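PDB 4B96: cellulose binding domain-containing protein from Clostridium clariflavum, which probably binds cellulose through this calcium-containing family 3b carbohydrate-binding module, one part of a longer membrane protein of the biomass-sensing system. Local coordinates for residues Lys66-Gly71 with Phe90-Ile95; Trp23-Glu28 with Ala101-Ala106. All blocks are in the same frame, centred on the assembly; numbering follows the deposited sequence. Where two conformers were deposited one is given.

Contact 1: residues Lys66-Gly71 with Phe90-Ile95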
loop_
_atom_site.group_PDB
_atom_site.type_symbol
_atom_site.label_atom_id
_atom_site.label_comp_id
_atom_site.label_asym_id
_atom_site.label_seq_id
_atom_site.Cartn_x
_atom_site.Cartn_y
_atom_site.Cartn_z
ATOM N N LYS A 66 -19.588 -5.701 -21.134
ATOM C CA LYS A 66 -20.901 -5.949 -20.493
ATOM C C LYS A 66 -20.921 -7.164 -19.537
ATOM O O LYS A 66 -21.175 -7.069 -18.315
ATOM C CB LYS A 66 -21.956 -6.060 -21.578
ATOM C CG LYS A 66 -21.801 -4.889 -22.556
ATOM C CD LYS A 66 -22.754 -4.947 -23.754
ATOM C CE LYS A 66 -23.395 -3.580 -24.004
ATOM N NZ LYS A 66 -24.367 -3.644 -25.155
ATOM N N ASN A 67 -20.577 -8.305 -20.090
ATOM C CA ASN A 67 -20.697 -9.536 -19.343
ATOM C C ASN A 67 -19.616 -9.851 -18.323
ATOM O O ASN A 67 -19.899 -10.529 -17.360
ATOM C CB ASN A 67 -20.808 -10.670 -20.307
ATOM C CG ASN A 67 -22.091 -10.594 -21.071
ATOM O OD1 ASN A 67 -23.141 -10.252 -20.500
ATOM N ND2 ASN A 67 -22.028 -10.871 -22.364
ATOM N N ASP A 68 -18.387 -9.397 -18.536
ATOM C CA ASP A 68 -17.254 -9.913 -17.721
ATOM C C ASP A 68 -16.803 -9.045 -16.569
ATOM O O ASP A 68 -16.082 -9.540 -15.708
ATOM C CB ASP A 68 -16.036 -10.239 -18.590
ATOM C CG ASP A 68 -16.343 -11.337 -19.627
ATOM O OD1 ASP A 68 -17.366 -12.034 -19.456
ATOM O OD2 ASP A 68 -15.562 -11.522 -20.592
ATOM N N VAL A 69 -17.155 -7.757 -16.575
ATOM C CA VAL A 69 -16.673 -6.839 -15.560
ATOM C C VAL A 69 -17.900 -6.374 -14.761
ATOM O O VAL A 69 -18.865 -5.911 -15.363
ATOM C CB VAL A 69 -15.987 -5.619 -16.165
ATOM C CG1 VAL A 69 -15.489 -4.701 -15.014
ATOM C CG2 VAL A 69 -14.792 -6.038 -17.048
ATOM N N LYS A 70 -17.897 -6.552 -13.438
ATOM C CA LYS A 70 -19.080 -6.243 -12.612
ATOM C C LYS A 70 -18.741 -5.175 -11.587
ATOM O O LYS A 70 -17.602 -5.105 -11.140
ATOM C CB LYS A 70 -19.548 -7.510 -11.865
ATOM C CG LYS A 70 -19.888 -8.692 -12.810
ATOM C CD LYS A 70 -21.001 -8.318 -13.755
ATOM C CE LYS A 70 -21.560 -9.549 -14.486
ATOM N NZ LYS A 70 -22.547 -9.084 -15.537
ATOM N N GLY A 71 -19.719 -4.361 -11.195
ATOM C CA GLY A 71 -19.431 -3.329 -10.219
ATOM C C GLY A 71 -20.571 -3.218 -9.212
ATOM O O GLY A 71 -21.734 -3.313 -9.579
ATOM N N PHE A 90 -14.527 -9.503 -11.647
ATOM C CA PHE A 90 -14.434 -10.060 -13.003
ATOM C C PHE A 90 -14.996 -11.426 -13.013
ATOM O O PHE A 90 -14.611 -12.234 -12.166
ATOM C CB PHE A 90 -12.959 -10.152 -13.405
ATOM C CG PHE A 90 -12.300 -8.832 -13.361
ATOM C CD1 PHE A 90 -11.733 -8.359 -12.153
ATOM C CD2 PHE A 90 -12.314 -8.014 -14.484
ATOM C CE1 PHE A 90 -11.137 -7.079 -12.070
ATOM C CE2 PHE A 90 -11.724 -6.719 -14.418
ATOM C CZ PHE A 90 -11.105 -6.271 -13.207
ATOM N N GLU A 91 -15.827 -11.730 -14.007
ATOM C CA GLU A 91 -16.355 -13.081 -14.167
ATOM C C GLU A 91 -15.385 -13.919 -14.938
ATOM O O GLU A 91 -15.479 -15.137 -14.931
ATOM C CB GLU A 91 -17.668 -13.055 -14.962
ATOM C CG GLU A 91 -18.757 -12.221 -14.325
ATOM C CD GLU A 91 -19.551 -12.973 -13.278
ATOM O OE1 GLU A 91 -19.000 -13.946 -12.705
ATOM O OE2 GLU A 91 -20.732 -12.600 -13.036
ATOM N N LYS A 92 -14.485 -13.268 -15.662
ATOM C CA LYS A 92 -13.547 -13.968 -16.537
ATOM C C LYS A 92 -12.363 -13.062 -16.829
ATOM O O LYS A 92 -12.504 -11.828 -16.850
ATOM C CB LYS A 92 -14.229 -14.335 -17.877
ATOM C CG LYS A 92 -13.400 -15.285 -18.687
ATOM C CD LYS A 92 -13.476 -15.017 -20.205
ATOM C CE LYS A 92 -12.732 -13.719 -20.562
ATOM N NZ LYS A 92 -12.288 -13.739 -21.967
ATOM N N GLY A 93 -11.189 -13.646 -17.082
ATOM C CA GLY A 93 -10.022 -12.817 -17.375
ATOM C C GLY A 93 -8.777 -13.388 -16.743
ATOM O O GLY A 93 -8.794 -13.828 -15.581
ATOM N N SER A 94 -7.682 -13.421 -17.505
ATOM C CA SER A 94 -6.462 -13.996 -16.980
ATOM C C SER A 94 -5.314 -13.102 -17.458
ATOM O O SER A 94 -5.140 -12.928 -18.665
ATOM C CB SER A 94 -6.338 -15.419 -17.537
ATOM O OG SER A 94 -5.182 -16.048 -17.022
ATOM N N ILE A 95 -4.548 -12.484 -16.548
ATOM C CA ILE A 95 -3.503 -11.588 -17.034
ATOM C C ILE A 95 -2.211 -12.340 -17.255
ATOM O O ILE A 95 -1.677 -12.891 -16.321
ATOM C CB ILE A 95 -3.179 -10.434 -16.062
ATOM C CG1 ILE A 95 -4.463 -9.807 -15.500
ATOM C CG2 ILE A 95 -2.298 -9.365 -16.774
ATOM C CD1 ILE A 95 -4.183 -8.577 -14.544
#

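Contact 2: residues Trp23-Glu28 with Ala101-Ala106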
loop_
_atom_site.group_PDB
_atom_site.type_symbol
_atom_site.label_atom_id
_atom_site.label_comp_id
_atom_site.label_asym_id
_atom_site.label_seq_id
_atom_site.Cartn_x
_atom_site.Cartn_y
_atom_site.Cartn_z
ATOM N N TRP A 23 -13.221 5.549 -12.779
ATOM C CA TRP A 23 -12.372 4.697 -11.945
ATOM C C TRP A 23 -11.268 3.980 -12.744
ATOM O O TRP A 23 -10.608 3.071 -12.215
ATOM C CB TRP A 23 -13.247 3.715 -11.195
ATOM C CG TRP A 23 -14.356 3.061 -12.074
ATOM C CD1 TRP A 23 -15.700 3.440 -12.176
ATOM C CD2 TRP A 23 -14.180 1.948 -12.954
ATOM N NE1 TRP A 23 -16.354 2.577 -13.048
ATOM C CE2 TRP A 23 -15.436 1.677 -13.554
ATOM C CE3 TRP A 23 -13.071 1.146 -13.294
ATOM C CZ2 TRP A 23 -15.607 0.634 -14.477
ATOM C CZ3 TRP A 23 -13.234 0.109 -14.199
ATOM C CH2 TRP A 23 -14.512 -0.140 -14.790
ATOM N N ASP A 24 -11.075 4.359 -14.012
ATOM C CA ASP A 24 -10.186 3.595 -14.931
ATOM C C ASP A 24 -8.865 3.143 -14.307
ATOM O O ASP A 24 -8.088 3.983 -13.741
ATOM C CB ASP A 24 -9.727 4.460 -16.088
ATOM C CG ASP A 24 -10.896 4.965 -16.943
ATOM O OD1 ASP A 24 -12.076 4.870 -16.491
ATOM O OD2 ASP A 24 -10.594 5.457 -18.046
ATOM N N PHE A 25 -8.546 1.877 -14.495
ATOM C CA PHE A 25 -7.295 1.359 -13.965
ATOM C C PHE A 25 -6.646 0.363 -14.901
ATOM O O PHE A 25 -7.298 -0.181 -15.826
ATOM C CB PHE A 25 -7.489 0.745 -12.580
ATOM C CG PHE A 25 -8.466 -0.410 -12.539
ATOM C CD1 PHE A 25 -8.022 -1.722 -12.766
ATOM C CD2 PHE A 25 -9.815 -0.193 -12.164
ATOM C CE1 PHE A 25 -8.905 -2.806 -12.700
ATOM C CE2 PHE A 25 -10.710 -1.277 -12.064
ATOM C CZ PHE A 25 -10.258 -2.586 -12.381
ATOM N N VAL A 26 -5.351 0.165 -14.658
ATOM C CA VAL A 26 -4.592 -0.877 -15.324
ATOM C C VAL A 26 -3.965 -1.734 -14.229
ATOM O O VAL A 26 -3.306 -1.231 -13.327
ATOM C CB VAL A 26 -3.446 -0.278 -16.173
ATOM C CG1 VAL A 26 -2.643 -1.411 -16.881
ATOM C CG2 VAL A 26 -4.018 0.713 -17.194
ATOM N N ILE A 27 -4.226 -3.026 -14.254
ATOM C CA ILE A 27 -3.515 -3.908 -13.339
ATOM C C ILE A 27 -2.403 -4.488 -14.145
ATOM O O ILE A 27 -2.659 -5.109 -15.180
ATOM C CB ILE A 27 -4.345 -5.096 -12.904
ATOM C CG1 ILE A 27 -5.604 -4.665 -12.167
ATOM C CG2 ILE A 27 -3.492 -6.079 -12.040
ATOM C CD1 ILE A 27 -6.478 -5.826 -11.881
ATOM N N GLU A 28 -1.185 -4.309 -13.667
ATOM C CA GLU A 28 -0.008 -4.849 -14.304
ATOM C C GLU A 28 0.365 -6.164 -13.599
ATOM O O GLU A 28 0.312 -6.261 -12.359
ATOM C CB GLU A 28 1.148 -3.842 -14.203
ATOM C CG GLU A 28 0.893 -2.495 -14.875
ATOM C CD GLU A 28 2.160 -1.616 -14.975
ATOM O OE1 GLU A 28 2.985 -1.660 -14.048
ATOM O OE2 GLU A 28 2.341 -0.886 -15.977
ATOM N N ALA A 101 -4.012 -5.769 -17.494
ATOM C CA ALA A 101 -5.442 -5.735 -17.829
ATOM C C ALA A 101 -5.806 -4.245 -17.816
ATOM O O ALA A 101 -5.559 -3.553 -16.796
ATOM C CB ALA A 101 -6.260 -6.447 -16.736
ATOM N N TRP A 102 -6.405 -3.743 -18.907
ATOM C CA TRP A 102 -6.878 -2.342 -18.910
ATOM C C TRP A 102 -8.369 -2.372 -18.683
ATOM O O TRP A 102 -9.077 -3.080 -19.390
ATOM C CB TRP A 102 -6.579 -1.639 -20.271
ATOM C CG TRP A 102 -5.067 -1.521 -20.576
ATOM C CD1 TRP A 102 -4.213 -2.545 -20.793
ATOM C CD2 TRP A 102 -4.265 -0.320 -20.651
ATOM N NE1 TRP A 102 -2.948 -2.083 -21.029
ATOM C CE2 TRP A 102 -2.945 -0.719 -20.950
ATOM C CE3 TRP A 102 -4.540 1.058 -20.514
ATOM C CZ2 TRP A 102 -1.861 0.222 -21.094
ATOM C CZ3 TRP A 102 -3.456 2.004 -20.675
ATOM C CH2 TRP A 102 -2.144 1.568 -20.946
ATOM N N VAL A 103 -8.855 -1.598 -17.710
ATOM C CA VAL A 103 -10.264 -1.604 -17.405
ATOM C C VAL A 103 -10.773 -0.184 -17.204
ATOM O O VAL A 103 -10.383 0.459 -16.220
ATOM C CB VAL A 103 -10.582 -2.453 -16.129
ATOM C CG1 VAL A 103 -12.070 -2.841 -16.142
ATOM C CG2 VAL A 103 -9.699 -3.729 -16.056
ATOM N N PHE A 104 -11.553 0.349 -18.163
ATOM C CA PHE A 104 -11.998 1.749 -18.076
ATOM C C PHE A 104 -13.509 1.796 -17.868
ATOM O O PHE A 104 -14.244 0.990 -18.421
ATOM C CB PHE A 104 -11.779 2.548 -19.372
ATOM C CG PHE A 104 -10.359 2.561 -19.846
ATOM C CD1 PHE A 104 -9.344 2.013 -19.087
ATOM C CD2 PHE A 104 -10.041 3.122 -21.060
ATOM C CE1 PHE A 104 -8.017 2.025 -19.548
ATOM C CE2 PHE A 104 -8.719 3.116 -21.509
ATOM C CZ PHE A 104 -7.730 2.549 -20.762
ATOM N N GLY A 105 -13.977 2.755 -17.084
ATOM C CA GLY A 105 -15.419 2.934 -16.977
ATOM C C GLY A 105 -15.737 4.031 -15.998
ATOM O O GLY A 105 -14.847 4.746 -15.538
ATOM N N ALA A 106 -17.024 4.155 -15.686
ATOM C CA ALA A 106 -17.505 5.258 -14.895
ATOM C C ALA A 106 -18.536 4.769 -13.877
ATOM O O ALA A 106 -19.157 3.688 -14.044
ATOM C CB ALA A 106 -18.155 6.317 -15.849
#

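Contact 1: residues Lys66-Gly71 with Phe90-Ile95
This contact lies at one end of a five-stranded antiparallel sheet, where the edge strand 69-75 starts beside the end of strand 83-90. V69 and F90 form a non-hydrogen-bonded antiparallel pair, with CA atoms 4.7 Å apart. Their side chains lie side by side on the same face of the sheet. V69 CG2, anti to its own carbonyl carbon, reaches the ring of F90 obliquely, 4.1 Å from CD2. This face turns inward: V69 and F90 both touch V103 of strand 100-109, and the F90 ring also meets that of Y60.

One backbone bond ties the two segments. E91 N donates to D68 O at 2.8 Å, nearly straight at 163°. The donor sits above the carbonyl plane. F90 CA also approaches D68 O, at 3.2 Å, in a CA-H...O contact. The same carbonyl therefore meets both residues where strand 83-90 gives way to a turn, gripping E91 by the hydrogen bond.

The outer side chains are polar, and their charged ends do not touch across the contact. D68 and K92 run side by side. D68 OD2 is 4.2 Å from K92 NZ, too far for a salt bridge, though the opposite charges probably attract. Each has a closer partner elsewhere: D68 OD2 accepts from D64 N, and K92 NZ donates to L62 O. K70 and E91 cross obliquely, both chains bent at chi2. Here E91 OE2 meets the aliphatic K70 CE at 3.5 Å, so the ammonium group is not what touches. Beyond K92, G93 has phi 141° and psi 135°, angles at which a CB would jam against the preceding carbonyl O. The chain then enters the short strand 94-95. This is the open end of an antiparallel hairpin, at the edge of one sheet of a CBM3 beta-sandwich.

Contact 2: residues Trp23-Glu28 with Ala101-Ala106
Backbone bonds form the first shell between strands 25-28 and 101-106, which run antiparallel. F25 and V103 exchange two: F25 N to V103 O, and V103 N to F25 O at 2.8 Å, nearly along the C=O axis. I27 and A101 exchange another two. The non-hydrogen-bonded pair V26-W102 lies between them.

Side chains pack on both faces. On the F25 face, V103 CB sits over the F25 ring, 4.0 Å from its centroid, and V103 CG1 meets the edge of the W23 ring in plane. F25 CG takes the crowded position between N and the carbonyl carbon (chi1 60°), alongside V103. On the other face, V26 CG2 lies over W102, 3.4 Å from CE3.

Past the paired residues, W23 lies flat against the backbone of G105. G105 CA lies over the face of the six-membered ring of W23, 3.9 Å from its centroid; a CB at G105 would clash with W23 CZ2. D24 OD1 accepts from G105 N at 2.9 Å, from above the carboxylate plane.

Further residues surround these groups. R22 forms a salt bridge with D24 OD2, and F55 meets the W23 ring nearly parallel. F130 meets the rings of F104 and W102. G105 N-H and R22 should stabilise the charge of D24, whereas nearby E12 and the G105 carbonyl should oppose it, so its ionisation may be shifted.

The V69-F90 pair and the strands of contact 2 belong to the two facing sheets; I95 lies on strand 94-95, paired with 35-36. The contacts, centres 12 Å apart, meet in the core between the sheets. F90 CZ of contact 1 packs on F25 CZ of contact 2 at 3.9 Å, and F90 CE2 on V103 CG2 at 4.0 Å. I95 CD1 reaches I27 CG2 at 3.6 Å and A101 CB at 3.7 Å. Strand 94-95 is followed by strand 100-109, and contact 1 is nested in the loop that contact 2 closes. Contact 1 lies away from the calcium site (K47, N116, D119, D120); the W23 side chain of contact 2 is about 13 Å from the ion.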